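Local structure of variant surface glycoprotein MITAT 1.1 (Trypanosoma brucei brucei, 5LY9) at residues 21-26 with 153-158. The protein forms, as a GPI-anchored dimer, the surface coat of the parasite and, through antigenically distinct versions expressed in turn, helps it evade the host immune response. Sequence-based numbering, arbitrary orientation.
Sequences LSKVSG and KPEAAT
Lys23 lies across Glu155 at about a right angle, its extended chain bringing CE to 3.3 Å from Glu155 OE2. The salt bridge is long, 3.7 Å from Lys23 NZ to Glu155 OE2, and water completes it: one molecule accepts from NZ and Ala156 N and donates to OE2; a second links NZ to Ala156 O. A lysine suits this place because its methylenes also pack, CB resting 3.7 Å from Ala157 CB. Chi1 of -51° sets Glu155 CG beside its backbone N, 3.7 Å from Gly26 CA, and the bend at chi2 (-84°) turns the carboxylate toward Lys23. Glycine lets the loop close in: Lys153 O stands 3.0 Å from Gly26 CA, where a side chain would collide. Gly26 O receives a weak, bent hydrogen bond from Glu155 N (3.2 Å, 141°) and a CA-H...O contact from Pro154. A type I turn from Leu21 to Val24 joins helix 8-21 to helix 24-55, and Val24 meets helix 62-114. The N-H of Ala157 goes to Glu27 OE2 of helix 24-55, and Thr158 OG1 is hydrogen-bonded to Glu20 OE1. The loop thus follows the A-type VSG helical bundle through one weak backbone bond, side-chain bonds and a long, water-assisted ion pair probably softened by solvent.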
ATOM      1  N   LEU A  21      14.306  -3.451  -7.479  1.00 19.45           N
ATOM      2  CA  LEU A  21      12.857  -3.472  -7.427  1.00 20.23           C
ATOM      3  C   LEU A  21      12.328  -4.331  -6.295  1.00 19.81           C
ATOM      4  O   LEU A  21      11.270  -4.079  -5.756  1.00 19.72           O
ATOM      5  CB  LEU A  21      12.211  -3.792  -8.761  1.00 20.56           C
ATOM      6  CG  LEU A  21      12.453  -2.901  -9.983  1.00 20.35           C
ATOM      7  CD1 LEU A  21      11.757  -3.564 -11.179  1.00 23.06           C
ATOM      8  CD2 LEU A  21      11.899  -1.513  -9.722  1.00 21.33           C
ATOM      9  N   SER A  22      13.078  -5.337  -5.904  1.00 20.50           N
ATOM     10  CA  SER A  22      12.685  -6.285  -4.878  1.00 20.60           C
ATOM     11  C   SER A  22      12.417  -5.589  -3.539  1.00 19.84           C
ATOM     12  O   SER A  22      11.606  -6.093  -2.787  1.00 18.92           O
ATOM     13  CB  SER A  22      13.769  -7.389  -4.724  1.00 22.29           C
ATOM     14  OG  SER A  22      14.836  -6.850  -4.026  1.00 25.16           O
ATOM     15  N   LYS A  23      12.995  -4.410  -3.287  1.00 19.70           N
ATOM     16  CA  LYS A  23      12.819  -3.715  -2.017  1.00 20.03           C
ATOM     17  C   LYS A  23      11.819  -2.600  -2.041  1.00 19.37           C
ATOM     18  O   LYS A  23      11.544  -2.030  -0.993  1.00 19.96           O
ATOM     19  CB  LYS A  23      14.143  -3.170  -1.461  1.00 21.62           C
ATOM     20  CG  LYS A  23      15.116  -4.246  -1.024  1.00 25.12           C
ATOM     21  CD  LYS A  23      16.274  -3.676  -0.180  1.00 27.74           C
ATOM     22  CE  LYS A  23      17.023  -4.810   0.514  1.00 31.09           C
ATOM     23  NZ  LYS A  23      18.128  -4.140   1.286  1.00 33.29           N
ATOM     24  N   VAL A  24      11.253  -2.288  -3.196  1.00 19.28           N
ATOM     25  CA  VAL A  24      10.339  -1.162  -3.271  1.00 19.31           C
ATOM     26  C   VAL A  24       9.126  -1.325  -2.352  1.00 19.23           C
ATOM     27  O   VAL A  24       8.753  -0.375  -1.682  1.00 19.49           O
ATOM     28  CB  VAL A  24       9.925  -0.837  -4.753  1.00 19.26           C
ATOM     29  CG1 VAL A  24       8.778   0.174  -4.803  1.00 19.83           C
ATOM     30  CG2 VAL A  24      11.145  -0.355  -5.531  1.00 19.76           C
ATOM     31  N   SER A  25       8.511  -2.499  -2.294  1.00 19.60           N
ATOM     32  CA  SER A  25       7.330  -2.754  -1.449  1.00 19.64           C
ATOM     33  C   SER A  25       7.623  -2.459  -0.016  1.00 20.03           C
ATOM     34  O   SER A  25       6.856  -1.756   0.694  1.00 19.99           O
ATOM     35  CB  SER A  25       6.772  -4.155  -1.632  1.00 21.39           C
ATOM     36  OG  SER A  25       6.409  -4.265  -3.012  1.00 23.72           O
ATOM     37  N   GLY A  26       8.747  -3.017   0.446  1.00 19.35           N
ATOM     38  CA  GLY A  26       9.242  -2.768   1.783  1.00 19.83           C
ATOM     39  C   GLY A  26       9.575  -1.331   2.109  1.00 19.75           C
ATOM     40  O   GLY A  26       9.334  -0.850   3.233  1.00 19.79           O
ATOM     41  N   LYS A 153       8.746  -6.195   4.482  1.00 23.08           N
ATOM     42  CA  LYS A 153       9.170  -5.641   5.758  1.00 25.34           C
ATOM     43  C   LYS A 153       9.861  -4.310   5.512  1.00 24.13           C
ATOM     44  O   LYS A 153      10.193  -3.947   4.386  1.00 24.72           O
ATOM     45  CB  LYS A 153      10.152  -6.655   6.416  1.00 28.24           C
ATOM     46  CG  LYS A 153      11.372  -6.920   5.553  1.00 32.11           C
ATOM     47  CD  LYS A 153      12.288  -8.039   6.121  1.00 38.95           C
ATOM     48  CE  LYS A 153      13.555  -8.157   5.225  1.00 42.33           C
ATOM     49  NZ  LYS A 153      14.443  -9.248   5.679  1.00 50.25           N
ATOM     50  N   PRO A 154      10.028  -3.516   6.553  1.00 25.11           N
ATOM     51  CA  PRO A 154      10.565  -2.186   6.237  1.00 25.62           C
ATOM     52  C   PRO A 154      11.951  -2.304   5.586  1.00 28.26           C
ATOM     53  O   PRO A 154      12.716  -3.229   5.923  1.00 33.83           O
ATOM     54  CB  PRO A 154      10.617  -1.494   7.590  1.00 28.14           C
ATOM     55  CG  PRO A 154       9.687  -2.236   8.479  1.00 26.60           C
ATOM     56  CD  PRO A 154       9.596  -3.656   7.960  1.00 26.07           C
ATOM     57  N   GLU A 155      12.198  -1.541   4.536  1.00 27.12           N
ATOM     58  CA  GLU A 155      13.456  -1.583   3.795  1.00 29.39           C
ATOM     59  C   GLU A 155      13.824  -0.215   3.367  1.00 28.81           C
ATOM     60  O   GLU A 155      12.987   0.678   3.198  1.00 31.61           O
ATOM     61  CB  GLU A 155      13.360  -2.332   2.409  1.00 31.71           C
ATOM     62  CG  GLU A 155      12.763  -3.710   2.364  1.00 30.41           C
ATOM     63  CD  GLU A 155      13.714  -4.829   2.678  1.00 32.22           C
ATOM     64  OE1 GLU A 155      13.279  -5.990   2.559  1.00 32.06           O
ATOM     65  OE2 GLU A 155      14.877  -4.583   3.032  1.00 31.34           O
ATOM     66  N   ALA A 156      15.127  -0.050   3.107  1.00 26.45           N
ATOM     67  CA  ALA A 156      15.598   1.108   2.383  1.00 28.47           C
ATOM     68  C   ALA A 156      16.124   0.516   1.063  1.00 28.54           C
ATOM     69  O   ALA A 156      17.112  -0.200   1.059  1.00 32.24           O
ATOM     70  CB  ALA A 156      16.690   1.781   3.138  1.00 29.52           C
ATOM     71  N   ALA A 157      15.468   0.866  -0.027  1.00 25.70           N
ATOM     72  CA  ALA A 157      15.851   0.399  -1.372  1.00 24.03           C
ATOM     73  C   ALA A 157      16.944   1.257  -1.999  1.00 24.30           C
ATOM     74  O   ALA A 157      17.195   2.431  -1.625  1.00 24.25           O
ATOM     75  CB  ALA A 157      14.632   0.438  -2.221  1.00 22.89           C
ATOM     76  N   THR A 158      17.663   0.672  -2.949  1.00 23.18           N
ATOM     77  CA  THR A 158      18.632   1.437  -3.692  1.00 24.08           C
ATOM     78  C   THR A 158      17.926   2.313  -4.718  1.00 24.74           C
ATOM     79  O   THR A 158      16.791   2.083  -5.039  1.00 23.61           O
ATOM     80  CB  THR A 158      19.677   0.561  -4.326  1.00 24.46           C
ATOM     81  OG1 THR A 158      19.081  -0.388  -5.235  1.00 24.95           O
ATOM     82  CG2 THR A 158      20.469  -0.168  -3.262  1.00 25.57           C
TER
HETATM   83  O   HOH W   1      19.141  -1.597  -0.358  1.00 30.59           O
HETATM   84  O   HOH W   2      16.979  -2.477   3.596  1.00 40.64           O